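Local coordinates for SAP-like pentraxin (Limulus polyphemus, PDB 3FLP), which is a calcium-binding lectin of the pentraxin family that assembles into doubly stacked heptameric rings and probably recognises sugar or phosphate-bearing ligands, at the interface of chains A and B. Numbering follows the deposited sequence. Chains: chain A/B, SAP-like pentraxin.

The interface of chains A and B. Residues chain A 8, 41, 99, 211-213; chain B 169, 171, 192.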
loop_
_atom_site.group_PDB
_atom_site.type_symbol
_atom_site.label_atom_id
_atom_site.label_comp_id
_atom_site.label_asym_id
_atom_site.label_seq_id
_atom_site.Cartn_x
_atom_site.Cartn_y
_atom_site.Cartn_z
ATOM N N LYS A 8 -4.043 -26.583 -26.002
ATOM C CA LYS A 8 -4.220 -26.754 -27.432
ATOM C C LYS A 8 -4.550 -28.203 -27.778
ATOM O O LYS A 8 -4.288 -29.126 -27.001
ATOM C CB LYS A 8 -2.953 -26.316 -28.186
ATOM C CG LYS A 8 -1.829 -27.342 -28.155
ATOM C CD LYS A 8 -0.624 -26.899 -28.980
ATOM C CE LYS A 8 0.518 -27.902 -28.836
ATOM N NZ LYS A 8 1.719 -27.486 -29.609
ATOM N N LYS A 41 -2.629 -23.349 -36.084
ATOM C CA LYS A 41 -1.325 -23.615 -36.675
ATOM C C LYS A 41 -1.645 -24.673 -37.726
ATOM O O LYS A 41 -1.766 -25.852 -37.413
ATOM C CB LYS A 41 -0.358 -24.179 -35.634
ATOM C CG LYS A 41 0.976 -24.618 -36.232
ATOM C CD LYS A 41 1.811 -25.405 -35.247
ATOM C CE LYS A 41 2.212 -24.562 -34.050
ATOM N NZ LYS A 41 3.168 -25.304 -33.175
ATOM N N TRP A 99 1.758 -20.098 -35.917
ATOM C CA TRP A 99 0.483 -19.713 -35.322
ATOM C C TRP A 99 -0.106 -18.445 -35.926
ATOM O O TRP A 99 0.618 -17.517 -36.277
ATOM C CB TRP A 99 0.635 -19.482 -33.817
ATOM C CG TRP A 99 0.810 -20.712 -32.981
ATOM C CD1 TRP A 99 1.975 -21.164 -32.406
ATOM C CD2 TRP A 99 -0.224 -21.615 -32.560
ATOM N NE1 TRP A 99 1.719 -22.284 -31.647
ATOM C CE2 TRP A 99 0.381 -22.583 -31.725
ATOM C CE3 TRP A 99 -1.605 -21.699 -32.808
ATOM C CZ2 TRP A 99 -0.350 -23.623 -31.132
ATOM C CZ3 TRP A 99 -2.332 -22.732 -32.222
ATOM C CH2 TRP A 99 -1.700 -23.679 -31.391
ATOM N N ILE A 211 -0.075 -27.912 -24.875
ATOM C CA ILE A 211 -0.063 -26.487 -24.571
ATOM C C ILE A 211 0.392 -25.658 -25.770
ATOM O O ILE A 211 1.354 -26.007 -26.459
ATOM C CB ILE A 211 0.887 -26.191 -23.380
ATOM C CG1 ILE A 211 0.359 -26.869 -22.108
ATOM C CG2 ILE A 211 1.018 -24.677 -23.166
ATOM C CD1 ILE A 211 -0.978 -26.308 -21.615
ATOM N N SER A 212 -0.312 -24.559 -26.016
ATOM C CA SER A 212 0.034 -23.662 -27.107
ATOM C C SER A 212 1.017 -22.602 -26.625
ATOM O O SER A 212 0.814 -22.002 -25.573
ATOM C CB SER A 212 -1.214 -22.970 -27.634
ATOM O OG SER A 212 -0.860 -21.761 -28.273
ATOM N N HIS A 213 2.077 -22.374 -27.393
ATOM C CA HIS A 213 3.071 -21.367 -27.036
ATOM C C HIS A 213 3.039 -20.183 -27.993
ATOM O O HIS A 213 4.051 -19.518 -28.206
ATOM C CB HIS A 213 4.474 -21.981 -27.003
ATOM C CG HIS A 213 4.625 -23.050 -25.968
ATOM N ND1 HIS A 213 4.352 -24.377 -26.225
ATOM C CD2 HIS A 213 4.917 -22.975 -24.647
ATOM C CE1 HIS A 213 4.465 -25.073 -25.106
ATOM N NE2 HIS A 213 4.805 -24.246 -24.134
ATOM N N TRP B 169 11.768 -26.247 -26.851
ATOM C CA TRP B 169 10.320 -26.311 -27.076
ATOM C C TRP B 169 10.059 -27.179 -28.308
ATOM O O TRP B 169 10.895 -27.245 -29.209
ATOM C CB TRP B 169 9.744 -24.922 -27.364
ATOM C CG TRP B 169 9.810 -23.920 -26.247
ATOM C CD1 TRP B 169 8.813 -23.605 -25.367
ATOM C CD2 TRP B 169 10.902 -23.035 -25.950
ATOM N NE1 TRP B 169 9.210 -22.574 -24.546
ATOM C CE2 TRP B 169 10.489 -22.206 -24.882
ATOM C CE3 TRP B 169 12.186 -22.863 -26.486
ATOM C CZ2 TRP B 169 11.315 -21.217 -24.337
ATOM C CZ3 TRP B 169 13.014 -21.873 -25.945
ATOM C CH2 TRP B 169 12.571 -21.065 -24.880
ATOM N N GLU B 171 8.079 -26.550 -30.612
ATOM C CA GLU B 171 7.399 -25.623 -31.508
ATOM C C GLU B 171 8.475 -24.797 -32.198
ATOM O O GLU B 171 9.615 -24.777 -31.747
ATOM C CB GLU B 171 6.472 -24.694 -30.717
ATOM C CG GLU B 171 5.278 -25.392 -30.085
ATOM C CD GLU B 171 4.113 -24.447 -29.851
ATOM O OE1 GLU B 171 3.892 -23.574 -30.711
ATOM O OE2 GLU B 171 3.410 -24.584 -28.825
ATOM N N ASN B 192 9.254 -26.289 -22.911
ATOM C CA ASN B 192 8.275 -27.289 -22.486
ATOM C C ASN B 192 8.803 -28.711 -22.671
ATOM O O ASN B 192 8.275 -29.650 -22.086
ATOM C CB ASN B 192 6.954 -27.112 -23.259
ATOM C CG ASN B 192 7.063 -27.534 -24.718
ATOM O OD1 ASN B 192 7.919 -27.056 -25.455
ATOM N ND2 ASN B 192 6.185 -28.434 -25.137
HETATM O O HOH W 1 4.006 -27.591 -27.754
#
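B:Glu171 reaches across to chain A and lays its carboxylate among A:Trp99, A:His213, A:Lys8 and A:Lys41. The two chains present different residues here, which fits neighbours within one ring of the stacked heptamer.

Hydrogen bonds divide the carboxylate between two sets of donors. The indole N-H of A:Trp99, NE1, points at OE1 of B:Glu171 over 2.7 Å. OE1 lies nearly in the indole plane and is met on its syn side, and the bond is fairly straight, 160° at the hydrogen. OE2 takes two donors from A:His213. The backbone N sits 3.0 Å from OE2, also on the syn side. The imidazole ND1 comes within 2.8 Å of OE2 from above the carboxylate plane. Both approach from the same face. In A:His213, CG lies beside the backbone N (chi1 -63°), which helps the ring reach the oxygen that the backbone N-H also holds. Together these bonds limit rotation of the carboxylate.

Two lysines add charge. A:Lys41 forms a salt bridge from NZ to OE1 of B:Glu171 at 3.1 Å, weak as a hydrogen bond. Its chain bends at chi3, and its CE lies over one face of the A:Trp99 ring. A:Lys8 runs extended and brings NZ to 3.4 Å from OE2, a looser salt bridge. Water 1 also links A:Lys8 NZ to OE2. The lysines probably favour the ionised carboxylate.

Ring and carbon contacts flank the polar group. The A:His213 ring meets the five-membered ring of B:Trp169 edge to face, with planes 71° apart. Between them, B:Trp169 CD1 stands over one face of the imidazole, toward the rim. B:Asn192 lies obliquely above the CE1 rim of the imidazole, on the same side as B:Trp169, with its CG 3.6 Å from CE1 of A:His213.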